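Local atomic coordinates of sortase B (Listeria monocytogenes serovar 1/2a, PDB entry 5JCV), a protein that anchors surface proteins to the bacterial cell wall, cleaving their C-terminal sorting signal and passing the thioester-linked product on to the wall. Residues D56-N61 with E126-E131; E136-K141 with I160-T165; T68-H73 with F99-G104; G16-I21 with S79-L84. One frame throughout, in Å; residues are numbered along the deposited sequence.

Contact 1: D56-N61 with E126-E131; sequences DYRNTN and ETEFPE
Two loops of the sortase domain meet here: the Asx turn that opens on Asp56, just after strand 53-55, and residues 126-131, which lead into helix 132-145. Arg58 and Thr127 make most of the contact. The methyl CG2 of Thr127 lies over the centre of one face of the Arg58 guanidinium, 3.6 Å above its plane. Thr127 OG1 comes within 3.1 Å of Arg58 NH1 over that same face, at an angle too poor for a hydrogen bond. Beside them, Asn59 ND2 rests 3.7 Å from Thr127 CG2, while Asn59 OD1 takes the backbone N of Ile69. Arginine suits the place because its NE-NH2 edge can hold a carboxylate while a face takes a methyl group. Its chain bends at chi3 (-65°) and grips Asp56 side-on in a salt bridge, NE to OD1 at 2.9 Å and NH2 to OD2 at 3.0 Å, the latter from above the carboxylate plane. Asp56 OD1 also accepts the backbone N of Arg58 on its anti lone pair, which closes the Asx turn. Arg58 NH2 reaches the carbonyl of Ile125 as well, and Asp56 OD2 meets Tyr71 OH. The two bonds to Asp56 fix the rotation of the guanidinium and probably balance its charge.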
loop_
_atom_site.group_PDB
_atom_site.type_symbol
_atom_site.label_atom_id
_atom_site.label_comp_id
_atom_site.label_asym_id
_atom_site.label_seq_id
_atom_site.Cartn_x
_atom_site.Cartn_y
_atom_site.Cartn_z
ATOM N N ASP A 56 -12.037 -7.257 6.343
ATOM C CA ASP A 56 -12.333 -8.670 6.438
ATOM C C ASP A 56 -11.218 -9.445 5.780
ATOM O O ASP A 56 -10.832 -9.126 4.677
ATOM C CB ASP A 56 -13.647 -8.992 5.707
ATOM C CG ASP A 56 -14.164 -10.380 6.014
ATOM O OD1 ASP A 56 -13.562 -11.386 5.594
ATOM O OD2 ASP A 56 -15.204 -10.477 6.693
ATOM N N TYR A 57 -10.739 -10.491 6.436
ATOM C CA TYR A 57 -9.611 -11.277 5.936
ATOM C C TYR A 57 -9.871 -11.943 4.593
ATOM O O TYR A 57 -8.921 -12.298 3.879
ATOM C CB TYR A 57 -9.238 -12.363 6.932
ATOM C CG TYR A 57 -10.124 -13.624 6.871
ATOM C CD1 TYR A 57 -9.833 -14.707 5.999
ATOM C CD2 TYR A 57 -11.212 -13.761 7.730
ATOM C CE1 TYR A 57 -10.638 -15.860 6.003
ATOM C CE2 TYR A 57 -11.999 -14.893 7.734
ATOM C CZ TYR A 57 -11.725 -15.936 6.875
ATOM O OH TYR A 57 -12.579 -17.036 6.935
ATOM N N ARG A 58 -11.138 -12.159 4.260
ATOM C CA ARG A 58 -11.487 -12.704 2.947
ATOM C C ARG A 58 -11.329 -11.730 1.769
ATOM O O ARG A 58 -11.409 -12.164 0.633
ATOM C CB ARG A 58 -12.928 -13.214 2.965
ATOM C CG ARG A 58 -13.165 -14.392 3.906
ATOM C CD ARG A 58 -14.660 -14.683 4.047
ATOM N NE ARG A 58 -15.345 -13.555 4.701
ATOM C CZ ARG A 58 -16.660 -13.308 4.672
ATOM N NH1 ARG A 58 -17.501 -14.086 4.016
ATOM N NH2 ARG A 58 -17.147 -12.240 5.310
ATOM N N ASN A 59 -11.156 -10.431 2.020
ATOM C CA ASN A 59 -11.121 -9.441 0.929
ATOM C C ASN A 59 -9.700 -9.066 0.642
ATOM O O ASN A 59 -9.090 -8.297 1.407
ATOM C CB ASN A 59 -11.883 -8.159 1.259
ATOM C CG ASN A 59 -13.336 -8.405 1.587
ATOM O OD1 ASN A 59 -13.818 -7.914 2.582
ATOM N ND2 ASN A 59 -14.042 -9.133 0.746
ATOM N N THR A 60 -9.184 -9.624 -0.453
ATOM C CA THR A 60 -7.776 -9.471 -0.870
ATOM C C THR A 60 -7.618 -9.070 -2.334
ATOM O O THR A 60 -6.538 -9.110 -2.834
ATOM C CB THR A 60 -7.047 -10.782 -0.664
ATOM O OG1 THR A 60 -7.812 -11.804 -1.309
ATOM C CG2 THR A 60 -6.961 -11.095 0.834
ATOM N N ASN A 61 -8.698 -8.631 -2.971
ATOM C CA ASN A 61 -8.695 -8.180 -4.333
ATOM C C ASN A 61 -9.758 -7.120 -4.601
ATOM O O ASN A 61 -10.901 -7.430 -4.947
ATOM C CB ASN A 61 -8.930 -9.384 -5.254
ATOM C CG ASN A 61 -8.881 -9.026 -6.727
ATOM O OD1 ASN A 61 -8.964 -7.833 -7.153
ATOM N ND2 ASN A 61 -8.744 -10.071 -7.537
ATOM N N GLU A 126 -21.909 -11.991 3.030
ATOM C CA GLU A 126 -21.461 -12.796 1.895
ATOM C C GLU A 126 -20.421 -12.051 1.080
ATOM O O GLU A 126 -20.605 -10.857 0.730
ATOM C CB GLU A 126 -22.633 -13.154 1.012
ATOM C CG GLU A 126 -22.298 -14.190 -0.034
ATOM C CD GLU A 126 -23.545 -14.784 -0.641
ATOM O OE1 GLU A 126 -24.574 -14.833 0.074
ATOM O OE2 GLU A 126 -23.489 -15.189 -1.824
ATOM N N THR A 127 -19.305 -12.730 0.823
ATOM C CA THR A 127 -18.277 -12.228 -0.089
ATOM C C THR A 127 -18.113 -13.006 -1.404
ATOM O O THR A 127 -17.409 -12.536 -2.297
ATOM C CB THR A 127 -16.905 -12.120 0.607
ATOM O OG1 THR A 127 -16.507 -13.391 1.140
ATOM C CG2 THR A 127 -16.986 -11.100 1.732
ATOM N N GLU A 128 -18.768 -14.152 -1.544
ATOM C CA GLU A 128 -18.560 -15.035 -2.685
ATOM C C GLU A 128 -19.850 -15.134 -3.491
ATOM O O GLU A 128 -20.916 -15.404 -2.951
ATOM C CB GLU A 128 -18.097 -16.416 -2.202
ATOM C CG GLU A 128 -16.613 -16.470 -1.830
ATOM C CD GLU A 128 -16.311 -17.409 -0.656
ATOM O OE1 GLU A 128 -16.661 -18.615 -0.735
ATOM O OE2 GLU A 128 -15.715 -16.939 0.354
ATOM N N PHE A 129 -19.747 -14.857 -4.786
ATOM C CA PHE A 129 -20.916 -14.809 -5.671
ATOM C C PHE A 129 -20.592 -15.563 -6.971
ATOM O O PHE A 129 -20.018 -14.957 -7.876
ATOM C CB PHE A 129 -21.285 -13.347 -5.951
ATOM C CG PHE A 129 -21.562 -12.561 -4.701
ATOM C CD1 PHE A 129 -22.805 -12.652 -4.073
ATOM C CD2 PHE A 129 -20.566 -11.788 -4.111
ATOM C CE1 PHE A 129 -23.059 -11.970 -2.891
ATOM C CE2 PHE A 129 -20.815 -11.097 -2.926
ATOM C CZ PHE A 129 -22.064 -11.189 -2.321
ATOM N N PRO A 130 -20.929 -16.888 -7.049
ATOM C CA PRO A 130 -20.571 -17.706 -8.235
ATOM C C PRO A 130 -20.778 -16.939 -9.528
ATOM O O PRO A 130 -19.830 -16.747 -10.294
ATOM C CB PRO A 130 -21.525 -18.908 -8.155
ATOM C CG PRO A 130 -21.878 -19.021 -6.704
ATOM C CD PRO A 130 -21.625 -17.691 -6.026
ATOM N N GLU A 131 -22.005 -16.444 -9.709
ATOM C CA GLU A 131 -22.416 -15.716 -10.907
ATOM C C GLU A 131 -22.601 -14.225 -10.629
ATOM O O GLU A 131 -22.618 -13.773 -9.469
ATOM C CB GLU A 131 -23.754 -16.266 -11.408
ATOM C CG GLU A 131 -23.958 -17.759 -11.185
ATOM C CD GLU A 131 -25.018 -18.340 -12.100
ATOM O OE1 GLU A 131 -24.965 -18.061 -13.316
ATOM O OE2 GLU A 131 -25.899 -19.071 -11.596
#

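Contact 2: E136-K141 with I160-T165; sequences EDYLQK and IITLST
Tyr138 reaches from helix 132-145 toward strand 160-165 and lays ring atom CE2 against the end of Ile160, 3.9 Å from CD1. The ring extends from the helix because its CG stands anti to the backbone N (chi1 178°), and it meets the isoleucine obliquely. Leu139, the next residue of the helix, brings CD2 to the same methyl, 4.4 Å from Ile160 CD1, so that one atom of the strand serves two neighbouring helix side chains. The segment axes stay 12.7 Å apart at closest approach and their directions differ by 42°; a long aromatic side chain on the helix and an isoleucine on the strand suit a gap of this width. Farther along, Tyr138 OH lies 4.3 Å from Thr162 OG1, too far for a bond between them. Each hydroxyl is satisfied elsewhere, Tyr138 OH by the carbonyl of Tyr124 and Thr162 OG1 by Asn67 ND2, and both meet Gln180 NE2. Phe113 of strand 107-118 packs on both Leu139 and Ile160. The arrangement is that of a helix packed on the face of a beta-sheet, here one that covers part of the eight-stranded beta-barrel of the sortase fold.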
loop_
_atom_site.group_PDB
_atom_site.type_symbol
_atom_site.label_atom_id
_atom_site.label_comp_id
_atom_site.label_asym_id
_atom_site.label_seq_id
_atom_site.Cartn_x
_atom_site.Cartn_y
_atom_site.Cartn_z
ATOM N N GLU A 136 -26.809 -9.878 -7.874
ATOM C CA GLU A 136 -28.028 -9.097 -8.075
ATOM C C GLU A 136 -29.136 -9.523 -7.109
ATOM O O GLU A 136 -29.945 -8.676 -6.701
ATOM C CB GLU A 136 -28.481 -9.154 -9.552
ATOM C CG GLU A 136 -29.866 -8.569 -9.878
ATOM C CD GLU A 136 -30.074 -7.088 -9.523
ATOM O OE1 GLU A 136 -29.111 -6.340 -9.210
ATOM O OE2 GLU A 136 -31.249 -6.662 -9.574
ATOM N N ASP A 137 -29.163 -10.811 -6.742
ATOM C CA ASP A 137 -30.068 -11.323 -5.695
ATOM C C ASP A 137 -29.673 -10.710 -4.338
ATOM O O ASP A 137 -30.538 -10.287 -3.562
ATOM C CB ASP A 137 -30.000 -12.862 -5.545
ATOM C CG ASP A 137 -30.145 -13.618 -6.867
ATOM O OD1 ASP A 137 -30.770 -13.120 -7.823
ATOM O OD2 ASP A 137 -29.625 -14.748 -6.944
ATOM N N TYR A 138 -28.366 -10.698 -4.062
ATOM C CA TYR A 138 -27.804 -10.048 -2.879
ATOM C C TYR A 138 -28.240 -8.577 -2.784
ATOM O O TYR A 138 -28.729 -8.126 -1.741
ATOM C CB TYR A 138 -26.279 -10.196 -2.865
ATOM C CG TYR A 138 -25.590 -9.515 -1.714
ATOM C CD1 TYR A 138 -25.224 -10.205 -0.574
ATOM C CD2 TYR A 138 -25.294 -8.177 -1.774
ATOM C CE1 TYR A 138 -24.593 -9.565 0.480
ATOM C CE2 TYR A 138 -24.658 -7.531 -0.743
ATOM C CZ TYR A 138 -24.320 -8.207 0.393
ATOM O OH TYR A 138 -23.694 -7.498 1.411
ATOM N N LEU A 139 -28.120 -7.846 -3.877
ATOM C CA LEU A 139 -28.426 -6.418 -3.859
ATOM C C LEU A 139 -29.892 -6.152 -3.629
ATOM O O LEU A 139 -30.250 -5.209 -2.930
ATOM C CB LEU A 139 -27.984 -5.751 -5.147
ATOM C CG LEU A 139 -26.472 -5.710 -5.338
ATOM C CD1 LEU A 139 -26.132 -5.205 -6.736
ATOM C CD2 LEU A 139 -25.804 -4.864 -4.263
ATOM N N GLN A 140 -30.727 -6.976 -4.232
ATOM C CA GLN A 140 -32.156 -6.939 -3.999
ATOM C C GLN A 140 -32.458 -7.133 -2.504
ATOM O O GLN A 140 -33.220 -6.372 -1.920
ATOM C CB GLN A 140 -32.826 -8.015 -4.866
ATOM C CG GLN A 140 -34.229 -8.445 -4.450
ATOM C CD GLN A 140 -35.268 -7.353 -4.638
ATOM O OE1 GLN A 140 -35.005 -6.318 -5.262
ATOM N NE2 GLN A 140 -36.466 -7.585 -4.105
ATOM N N LYS A 141 -31.852 -8.138 -1.880
ATOM C CA LYS A 141 -32.124 -8.403 -0.474
ATOM C C LYS A 141 -31.710 -7.219 0.409
ATOM O O LYS A 141 -32.508 -6.778 1.238
ATOM C CB LYS A 141 -31.462 -9.704 0.007
ATOM C CG LYS A 141 -32.046 -10.958 -0.641
ATOM C CD LYS A 141 -32.060 -12.181 0.272
ATOM C CE LYS A 141 -32.548 -13.424 -0.480
ATOM N NZ LYS A 141 -32.680 -14.658 0.373
ATOM N N ILE A 160 -19.206 -3.134 -4.315
ATOM C CA ILE A 160 -19.565 -2.373 -3.106
ATOM C C ILE A 160 -18.620 -2.504 -1.932
ATOM O O ILE A 160 -17.714 -3.331 -1.904
ATOM C CB ILE A 160 -20.967 -2.720 -2.594
ATOM C CG1 ILE A 160 -20.984 -4.093 -1.940
ATOM C CG2 ILE A 160 -21.992 -2.648 -3.717
ATOM C CD1 ILE A 160 -22.376 -4.516 -1.521
ATOM N N ILE A 161 -18.830 -1.623 -0.968
ATOM C CA ILE A 161 -18.101 -1.659 0.276
ATOM C C ILE A 161 -19.125 -1.574 1.408
ATOM O O ILE A 161 -20.117 -0.850 1.301
ATOM C CB ILE A 161 -17.004 -0.595 0.341
ATOM C CG1 ILE A 161 -16.483 -0.410 1.767
ATOM C CG2 ILE A 161 -17.499 0.707 -0.199
ATOM C CD1 ILE A 161 -15.112 0.207 1.849
ATOM N N THR A 162 -18.892 -2.384 2.454
ATOM C CA THR A 162 -19.796 -2.514 3.586
ATOM C C THR A 162 -19.023 -2.092 4.811
ATOM O O THR A 162 -17.918 -2.618 5.086
ATOM C CB THR A 162 -20.260 -3.982 3.782
ATOM O OG1 THR A 162 -20.874 -4.463 2.587
ATOM C CG2 THR A 162 -21.264 -4.103 4.893
ATOM N N LEU A 163 -19.588 -1.133 5.537
ATOM C CA LEU A 163 -19.078 -0.796 6.828
ATOM C C LEU A 163 -19.993 -1.435 7.883
ATOM O O LEU A 163 -21.206 -1.296 7.825
ATOM C CB LEU A 163 -19.030 0.714 6.967
ATOM C CG LEU A 163 -18.248 1.489 5.928
ATOM C CD1 LEU A 163 -18.244 2.927 6.335
ATOM C CD2 LEU A 163 -16.804 1.067 5.729
ATOM N N SER A 164 -19.409 -2.132 8.849
ATOM C CA SER A 164 -20.201 -2.822 9.886
ATOM C C SER A 164 -19.548 -2.800 11.240
ATOM O O SER A 164 -18.322 -2.997 11.358
ATOM C CB SER A 164 -20.361 -4.270 9.498
ATOM O OG SER A 164 -21.102 -5.033 10.442
ATOM N N THR A 165 -20.354 -2.597 12.274
ATOM C CA THR A 165 -19.864 -2.730 13.627
ATOM C C THR A 165 -19.737 -4.229 13.876
ATOM O O THR A 165 -20.296 -5.025 13.142
ATOM C CB THR A 165 -20.774 -2.049 14.686
ATOM O OG1 THR A 165 -22.084 -2.615 14.670
ATOM C CG2 THR A 165 -20.906 -0.529 14.414
#

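Contact 3: T68-H73 with F99-G104; sequences TIIYGH and FSYESG
Strands 67-72 and 98-102 face each other across the interior without pairing, their backbones closest at Ile70 and Tyr101, whose CA atoms are 10.1 Å apart. Tyr101 bridges most of that distance. Its chi1 of 164° sends the ring out from the strand toward Thr68 and Ile70, two residues whose side chains leave the same side of their strand. The delta methyl CD1 of Ile70 approaches the ring obliquely and comes to 4.4 Å from Tyr101 CE1. At the far end of the ring Thr68 presents its methyl, CG2, 4.2 Å from Tyr101 OH. Both contacts are loose, and only the one from Ile70 is between apolar atoms. The residue types fit the task: a tyrosine is long enough to span the interior, while the beta-branched threonine and isoleucine are at home in an extended strand and offer methyl groups to the ring and its hydroxyl. Around them, Lys55 touches Thr68, Ile70 and Tyr101, and Tyr108 also packs on Tyr101. Strand 67-72 is hydrogen-bonded to strand 160-165, where Ile161 lies against Tyr101 and Leu163 against Ile70. The contact lies about 5 Å, centre to centre, from the middle of the chain, inside the beta-barrel, among strands 53-55, 107-118 and 160-165.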
loop_
_atom_site.group_PDB
_atom_site.type_symbol
_atom_site.label_atom_id
_atom_site.label_comp_id
_atom_site.label_asym_id
_atom_site.label_seq_id
_atom_site.Cartn_x
_atom_site.Cartn_y
_atom_site.Cartn_z
ATOM N N THR A 68 -16.515 -5.790 -0.211
ATOM C CA THR A 68 -15.415 -5.614 0.688
ATOM C C THR A 68 -15.991 -5.090 2.023
ATOM O O THR A 68 -16.716 -4.061 2.047
ATOM C CB THR A 68 -14.472 -4.543 0.094
ATOM O OG1 THR A 68 -14.033 -4.934 -1.231
ATOM C CG2 THR A 68 -13.288 -4.301 0.978
ATOM N N ILE A 69 -15.657 -5.762 3.126
ATOM C CA ILE A 69 -16.235 -5.442 4.435
ATOM C C ILE A 69 -15.176 -4.926 5.394
ATOM O O ILE A 69 -14.090 -5.519 5.553
ATOM C CB ILE A 69 -16.944 -6.666 5.048
ATOM C CG1 ILE A 69 -18.043 -7.191 4.106
ATOM C CG2 ILE A 69 -17.586 -6.349 6.399
ATOM C CD1 ILE A 69 -18.291 -8.667 4.287
ATOM N N ILE A 70 -15.520 -3.815 6.031
ATOM C CA ILE A 70 -14.683 -3.158 7.000
ATOM C C ILE A 70 -15.453 -3.139 8.341
ATOM O O ILE A 70 -16.600 -2.672 8.421
ATOM C CB ILE A 70 -14.386 -1.687 6.579
ATOM C CG1 ILE A 70 -13.904 -1.567 5.127
ATOM C CG2 ILE A 70 -13.321 -1.096 7.487
ATOM C CD1 ILE A 70 -12.648 -2.392 4.819
ATOM N N TYR A 71 -14.770 -3.566 9.384
ATOM C CA TYR A 71 -15.326 -3.779 10.670
ATOM C C TYR A 71 -14.722 -2.809 11.677
ATOM O O TYR A 71 -13.575 -2.390 11.530
ATOM C CB TYR A 71 -14.973 -5.202 11.140
ATOM C CG TYR A 71 -15.579 -6.326 10.340
ATOM C CD1 TYR A 71 -16.950 -6.617 10.409
ATOM C CD2 TYR A 71 -14.788 -7.121 9.553
ATOM C CE1 TYR A 71 -17.506 -7.646 9.672
ATOM C CE2 TYR A 71 -15.324 -8.156 8.816
ATOM C CZ TYR A 71 -16.667 -8.417 8.898
ATOM O OH TYR A 71 -17.158 -9.432 8.173
ATOM N N GLY A 72 -15.482 -2.457 12.712
ATOM C CA GLY A 72 -14.931 -1.705 13.848
ATOM C C GLY A 72 -15.859 -1.839 15.039
ATOM O O GLY A 72 -17.008 -2.159 14.858
ATOM N N HIS A 73 -15.370 -1.621 16.257
ATOM C CA HIS A 73 -16.243 -1.670 17.435
ATOM C C HIS A 73 -17.203 -0.519 17.452
ATOM O O HIS A 73 -16.906 0.591 17.003
ATOM C CB HIS A 73 -15.443 -1.607 18.728
ATOM C CG HIS A 73 -14.821 -2.905 19.119
ATOM N ND1 HIS A 73 -15.565 -3.979 19.548
ATOM C CD2 HIS A 73 -13.524 -3.299 19.172
ATOM C CE1 HIS A 73 -14.754 -4.985 19.834
ATOM N NE2 HIS A 73 -13.513 -4.599 19.603
ATOM N N PHE A 99 -18.652 8.611 1.395
ATOM C CA PHE A 99 -17.442 8.680 2.199
ATOM C C PHE A 99 -16.231 8.290 1.353
ATOM O O PHE A 99 -16.388 7.849 0.208
ATOM C CB PHE A 99 -17.567 7.813 3.460
ATOM C CG PHE A 99 -17.728 6.353 3.202
ATOM C CD1 PHE A 99 -16.631 5.512 3.173
ATOM C CD2 PHE A 99 -18.986 5.802 3.018
ATOM C CE1 PHE A 99 -16.785 4.166 2.917
ATOM C CE2 PHE A 99 -19.147 4.447 2.784
ATOM C CZ PHE A 99 -18.051 3.623 2.732
ATOM N N SER A 100 -15.033 8.445 1.921
ATOM C CA SER A 100 -13.806 8.066 1.218
ATOM C C SER A 100 -13.084 6.916 1.833
ATOM O O SER A 100 -12.844 6.862 3.038
ATOM C CB SER A 100 -12.844 9.251 1.006
ATOM O OG SER A 100 -12.772 10.101 2.105
ATOM N N TYR A 101 -12.731 5.995 0.951
ATOM C CA TYR A 101 -12.090 4.767 1.293
ATOM C C TYR A 101 -10.807 4.719 0.491
ATOM O O TYR A 101 -10.853 4.783 -0.730
ATOM C CB TYR A 101 -13.005 3.583 0.887
ATOM C CG TYR A 101 -12.296 2.250 0.849
ATOM C CD1 TYR A 101 -11.707 1.720 2.006
ATOM C CD2 TYR A 101 -12.195 1.505 -0.352
ATOM C CE1 TYR A 101 -11.039 0.498 1.976
ATOM C CE2 TYR A 101 -11.526 0.275 -0.388
ATOM C CZ TYR A 101 -10.947 -0.224 0.783
ATOM O OH TYR A 101 -10.246 -1.405 0.806
ATOM N N GLU A 102 -9.671 4.658 1.174
ATOM C CA GLU A 102 -8.397 4.364 0.517
ATOM C C GLU A 102 -8.091 2.873 0.658
ATOM O O GLU A 102 -8.318 2.277 1.711
ATOM C CB GLU A 102 -7.238 5.174 1.112
ATOM C CG GLU A 102 -6.936 6.493 0.423
ATOM C CD GLU A 102 -7.607 7.687 1.071
ATOM O OE1 GLU A 102 -6.922 8.325 1.896
ATOM O OE2 GLU A 102 -8.799 7.981 0.767
ATOM N N SER A 103 -7.603 2.280 -0.421
ATOM C CA SER A 103 -7.002 0.952 -0.379
ATOM C C SER A 103 -5.454 1.122 -0.327
ATOM O O SER A 103 -4.925 2.223 -0.047
ATOM C CB SER A 103 -7.404 0.152 -1.606
ATOM O OG SER A 103 -6.987 0.882 -2.753
ATOM N N GLY A 104 -4.726 0.042 -0.595
ATOM C CA GLY A 104 -3.273 0.121 -0.674
ATOM C C GLY A 104 -2.795 0.898 -1.893
ATOM O O GLY A 104 -1.660 1.361 -1.909
#

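Contact 4: G16-I21 with S79-L84; sequences GWLTII and SMFADL
Apolar packing joins Leu18, on strand 14-19 of the sortase beta-barrel, and Ile20 just beyond it to the loop that follows strand 67-72. Both leave the backbone on the side facing residues 79-84. Leu18 has its CG anti to the backbone N (chi1 -179°), which carries the branched end across to Phe81, and the two side chains cross at about a right angle. Next to them Ile20 and Leu84 meet as aliphatic ends, CD1 of Ile20 lying 4.3 Å from CD2 of Leu84. Leucine and isoleucine suit these buried positions because their branched aliphatic ends pack against an aromatic edge and against one another without polar atoms to satisfy. Leu163 of strand 160-165 touches Leu18, Ile20 and Leu84, while Phe99 of strand 98-102 packs on Leu18 and Ile20.

Hydrogen bonds serve to shape the loop. A type II' turn runs from Ser79 to Ala82, with Ala82 N bonded to Ser79 O at 3.1 Å, and selenomethionine Met80, which replaces methionine in the crystal, occupies its second position. Leu84 N then bonds to Phe81 O, also at 3.1 Å. Asp83 OD2 accepts the backbone N of Glu24. Within the apolar group, methyl CD2 of Leu18 meets the edge of the Phe81 ring near its plane, 3.5 Å from both CE1 and CZ.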
loop_
_atom_site.group_PDB
_atom_site.type_symbol
_atom_site.label_atom_id
_atom_site.label_comp_id
_atom_site.label_asym_id
_atom_site.label_seq_id
_atom_site.Cartn_x
_atom_site.Cartn_y
_atom_site.Cartn_z
ATOM N N GLY A 16 -4.963 0.491 4.225
ATOM C CA GLY A 16 -5.878 1.514 3.755
ATOM C C GLY A 16 -6.213 2.583 4.783
ATOM O O GLY A 16 -5.610 2.643 5.863
ATOM N N TRP A 17 -7.182 3.421 4.427
ATOM C CA TRP A 17 -7.626 4.540 5.267
ATOM C C TRP A 17 -9.118 4.762 5.022
ATOM O O TRP A 17 -9.618 4.521 3.915
ATOM C CB TRP A 17 -6.862 5.846 4.984
ATOM C CG TRP A 17 -7.013 6.768 6.112
ATOM C CD1 TRP A 17 -8.034 7.611 6.331
ATOM C CD2 TRP A 17 -6.138 6.897 7.234
ATOM N NE1 TRP A 17 -7.851 8.287 7.503
ATOM C CE2 TRP A 17 -6.704 7.832 8.093
ATOM C CE3 TRP A 17 -4.919 6.304 7.589
ATOM C CZ2 TRP A 17 -6.095 8.215 9.287
ATOM C CZ3 TRP A 17 -4.323 6.664 8.788
ATOM C CH2 TRP A 17 -4.911 7.612 9.622
ATOM N N LEU A 18 -9.827 5.201 6.066
ATOM C CA LEU A 18 -11.272 5.459 5.965
ATOM C C LEU A 18 -11.599 6.821 6.584
ATOM O O LEU A 18 -11.140 7.163 7.685
ATOM C CB LEU A 18 -12.027 4.340 6.727
ATOM C CG LEU A 18 -13.560 4.448 6.700
ATOM C CD1 LEU A 18 -14.125 4.321 5.296
ATOM C CD2 LEU A 18 -14.214 3.396 7.570
ATOM N N THR A 19 -12.425 7.601 5.926
ATOM C CA THR A 19 -12.784 8.892 6.495
ATOM C C THR A 19 -14.240 9.160 6.191
ATOM O O THR A 19 -14.678 9.024 5.028
ATOM C CB THR A 19 -11.938 10.080 5.907
ATOM O OG1 THR A 19 -10.583 9.959 6.352
ATOM C CG2 THR A 19 -12.455 11.415 6.407
ATOM N N ILE A 20 -14.988 9.537 7.227
ATOM C CA ILE A 20 -16.325 10.041 6.995
ATOM C C ILE A 20 -16.401 11.415 7.681
ATOM O O ILE A 20 -16.169 11.545 8.883
ATOM C CB ILE A 20 -17.418 9.106 7.541
ATOM C CG1 ILE A 20 -17.266 7.700 6.992
ATOM C CG2 ILE A 20 -18.809 9.683 7.227
ATOM C CD1 ILE A 20 -18.270 6.747 7.599
ATOM N N ILE A 21 -16.656 12.440 6.883
ATOM C CA ILE A 21 -16.747 13.832 7.353
ATOM C C ILE A 21 -17.775 13.975 8.478
ATOM O O ILE A 21 -18.820 13.341 8.437
ATOM C CB ILE A 21 -17.147 14.757 6.154
ATOM C CG1 ILE A 21 -16.058 14.741 5.049
ATOM C CG2 ILE A 21 -17.402 16.185 6.595
ATOM C CD1 ILE A 21 -14.678 15.168 5.497
ATOM N N SER A 79 -15.965 6.342 19.872
ATOM C CA SER A 79 -14.878 6.103 18.904
ATOM C C SER A 79 -15.155 4.938 17.989
ATOM O O SER A 79 -16.186 4.248 18.107
ATOM C CB SER A 79 -13.548 5.880 19.649
ATOM O OG SER A 79 -13.639 4.813 20.565
HETATM N N MSE A 80 -14.199 4.694 17.093
HETATM C CA MSE A 80 -14.229 3.553 16.173
HETATM C C MSE A 80 -15.460 3.725 15.325
HETATM O O MSE A 80 -15.637 4.800 14.741
HETATM C CB MSE A 80 -14.037 2.209 16.897
HETATM C CG MSE A 80 -12.843 2.226 17.851
HETATM SE SE MSE A 80 -11.154 2.960 17.064
HETATM C CE MSE A 80 -10.808 1.586 15.801
ATOM N N PHE A 81 -16.313 2.706 15.230
ATOM C CA PHE A 81 -17.508 2.762 14.387
ATOM C C PHE A 81 -18.775 3.138 15.121
ATOM O O PHE A 81 -19.874 3.022 14.574
ATOM C CB PHE A 81 -17.694 1.461 13.660
ATOM C CG PHE A 81 -16.985 1.377 12.335
ATOM C CD1 PHE A 81 -16.163 2.414 11.850
ATOM C CD2 PHE A 81 -17.104 0.215 11.566
ATOM C CE1 PHE A 81 -15.538 2.309 10.611
ATOM C CE2 PHE A 81 -16.489 0.116 10.334
ATOM C CZ PHE A 81 -15.684 1.159 9.876
ATOM N N ALA A 82 -18.667 3.678 16.323
ATOM C CA ALA A 82 -19.906 4.168 16.965
ATOM C C ALA A 82 -20.660 5.155 16.085
ATOM O O ALA A 82 -21.907 5.198 16.128
ATOM C CB ALA A 82 -19.633 4.781 18.334
ATOM N N ASP A 83 -19.942 5.967 15.282
ATOM C CA ASP A 83 -20.641 7.001 14.499
ATOM C C ASP A 83 -21.428 6.478 13.288
ATOM O O ASP A 83 -22.183 7.240 12.672
ATOM C CB ASP A 83 -19.691 8.138 14.092
ATOM C CG ASP A 83 -19.492 9.171 15.220
ATOM O OD1 ASP A 83 -20.235 9.129 16.255
ATOM O OD2 ASP A 83 -18.563 10.006 15.073
ATOM N N LEU A 84 -21.320 5.192 12.967
ATOM C CA LEU A 84 -22.121 4.615 11.860
ATOM C C LEU A 84 -23.636 4.831 12.084
ATOM O O LEU A 84 -24.419 5.001 11.127
ATOM C CB LEU A 84 -21.805 3.093 11.659
ATOM C CG LEU A 84 -20.435 2.694 11.085
ATOM C CD1 LEU A 84 -20.345 1.236 10.637
ATOM C CD2 LEU A 84 -20.129 3.595 9.919
#

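How the contacts relate
Contacts 2, 3 and 4 are buried and essentially apolar, whereas contact 1 is partly exposed and rests on a charged guanidinium held by a carboxylate. Contact 3 lies nearest the centre of the chain. Its strand 67-72 pairs with strand 160-165 of contact 2, and its strand 98-102 with strand 14-19 of contact 4, so these three share one sheet. Contact 1 is tied to strand 67-72 by the bonds of Asp56 to Tyr71 and to the backbone of Ile69, and to contact 2 by Phe129, whose ring meets Tyr138 edge-to-face. Contacts 1 and 4 do not touch; their centres lie about 22 Å apart, on opposite sides of the chain's centre.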